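Local coordinates for N-deoxyribosyltransferase (Bacillus psychrosaccharolyticus, PDB 6EVS), which catalyses the transfer of 2'-deoxyribose between nucleobases, an exchange used to synthesise modified nucleosides, at the interface of chains A and B. Coordinates in Å, arbitrary orientation; residue numbers count along the deposited sequence, not the author numbering. Chains: chain A/B, N-deoxyribosyltransferase.

The interface of chains A and B. Residues chain A 79-80, 83-84, 107, 110; chain B 80-81, 83-84.
A:Ala83 and B:Ala83 meet methyl to methyl, their CB atoms 3.7 Å apart, where helix 80-91 of chain A packs against its equivalent, helix 80-92 of chain B, about the two-fold axis of this nucleoside 2-deoxyribosyltransferase pair, a pairing that probably contributes to the oligomer. Each methyl also presses on the first turn of the opposite helix: A:Ala83 CB lies 3.4 Å from the carbonyl O of B:Thr80, and B:Ala83 CB sits correspondingly near A:Thr80 O. With small alanines at the centre the backbones approach closely, CA of B:Trp84 lying 3.4 Å from the carbonyl O of A:Ala83. Both indoles swing away from the axis, CG anti to the backbone N (chi1 -169° in B:Trp84), and the CD1 edge of each five-membered ring stays near the partner, beside the carbonyl O of the opposite Ala83. There CD1 of B:Trp84 touches CG1 of A:Ile110 at 3.8 Å, the two side chains running past each other in opposite directions. The extended A:Ile110 chain (chi2 179°) carries its CD1 tip on to B:Thr80, crossing that side chain at about a right angle and ending 3.6 Å from the hydroxyl OG1. The threonine methyl CG2 points instead to A:Asn107, reaching its CB at 3.4 Å. Farther out, the A:Asn107 carboxamide, turned by chi2 -79°, lays its flat face over CA of B:Gly81, with CG, OD1 and ND2 almost equally distant (ND2 at 3.5 Å). No hydrogen bond or salt bridge spans this patch, and A:Asp79, poorly ordered, skirts its rim.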
# COMPACT_ATOMS: atom_id res chain seq x y z
N ASP A 79 -21.28 1.34 15.90
CA ASP A 79 -20.02 0.74 15.52
C ASP A 79 -19.47 1.30 14.22
O ASP A 79 -18.59 0.68 13.61
CB ASP A 79 -20.20 -0.78 15.42
CG ASP A 79 -20.22 -1.44 16.78
OD1 ASP A 79 -19.70 -0.85 17.74
OD2 ASP A 79 -20.76 -2.55 16.89
N THR A 80 -19.97 2.46 13.78
CA THR A 80 -19.61 2.99 12.47
C THR A 80 -18.12 3.31 12.38
O THR A 80 -17.41 2.83 11.48
CB THR A 80 -20.47 4.24 12.20
OG1 THR A 80 -21.82 3.94 12.57
CG2 THR A 80 -20.46 4.59 10.74
N ALA A 83 -16.05 0.10 12.78
CA ALA A 83 -16.05 -0.68 11.54
C ALA A 83 -15.13 -0.06 10.49
O ALA A 83 -14.39 -0.78 9.80
CB ALA A 83 -17.49 -0.79 11.01
N TRP A 84 -15.15 1.27 10.38
CA TRP A 84 -14.23 1.99 9.48
C TRP A 84 -12.78 1.69 9.85
O TRP A 84 -11.94 1.41 8.97
CB TRP A 84 -14.54 3.50 9.57
CG TRP A 84 -13.81 4.39 8.57
CD1 TRP A 84 -14.32 4.91 7.41
CD2 TRP A 84 -12.46 4.85 8.66
NE1 TRP A 84 -13.35 5.65 6.76
CE2 TRP A 84 -12.21 5.64 7.51
CE3 TRP A 84 -11.43 4.68 9.60
CZ2 TRP A 84 -10.97 6.27 7.27
CZ3 TRP A 84 -10.18 5.30 9.35
CH2 TRP A 84 -9.97 6.07 8.19
N ASN A 107 -21.49 -8.79 10.37
CA ASN A 107 -21.37 -8.56 8.93
C ASN A 107 -20.20 -9.34 8.36
O ASN A 107 -19.14 -9.42 8.98
CB ASN A 107 -21.18 -7.06 8.67
CG ASN A 107 -21.24 -6.71 7.19
OD1 ASN A 107 -20.27 -6.91 6.46
ND2 ASN A 107 -22.38 -6.18 6.75
N ILE A 110 -16.62 -7.90 7.97
CA ILE A 110 -15.80 -7.92 9.18
C ILE A 110 -15.34 -9.33 9.52
O ILE A 110 -14.15 -9.57 9.76
CB ILE A 110 -16.58 -7.28 10.34
CG1 ILE A 110 -16.71 -5.77 10.11
CG2 ILE A 110 -15.90 -7.59 11.67
CD1 ILE A 110 -17.50 -5.05 11.19
N THR B 80 -22.53 -1.14 9.17
CA THR B 80 -21.23 -1.67 9.59
C THR B 80 -20.43 -2.22 8.41
O THR B 80 -19.20 -2.04 8.34
CB THR B 80 -21.45 -2.73 10.69
OG1 THR B 80 -20.30 -2.82 11.53
CG2 THR B 80 -21.72 -4.07 10.12
N GLY B 81 -21.10 -2.85 7.43
CA GLY B 81 -20.39 -3.30 6.25
C GLY B 81 -19.97 -2.14 5.36
O GLY B 81 -18.85 -2.10 4.84
N ALA B 83 -19.47 0.96 6.41
CA ALA B 83 -18.38 1.66 7.10
C ALA B 83 -17.03 0.98 6.84
O ALA B 83 -16.04 1.64 6.52
CB ALA B 83 -18.68 1.73 8.60
N TRP B 84 -16.98 -0.35 6.99
CA TRP B 84 -15.78 -1.12 6.68
C TRP B 84 -15.27 -0.84 5.27
O TRP B 84 -14.07 -0.61 5.06
CB TRP B 84 -16.09 -2.62 6.86
CG TRP B 84 -14.85 -3.53 6.83
CD1 TRP B 84 -14.18 -4.05 7.90
CD2 TRP B 84 -14.18 -4.03 5.67
NE1 TRP B 84 -13.12 -4.82 7.48
CE2 TRP B 84 -13.10 -4.82 6.11
CE3 TRP B 84 -14.38 -3.87 4.29
CZ2 TRP B 84 -12.22 -5.45 5.24
CZ3 TRP B 84 -13.48 -4.50 3.42
CH2 TRP B 84 -12.43 -5.28 3.90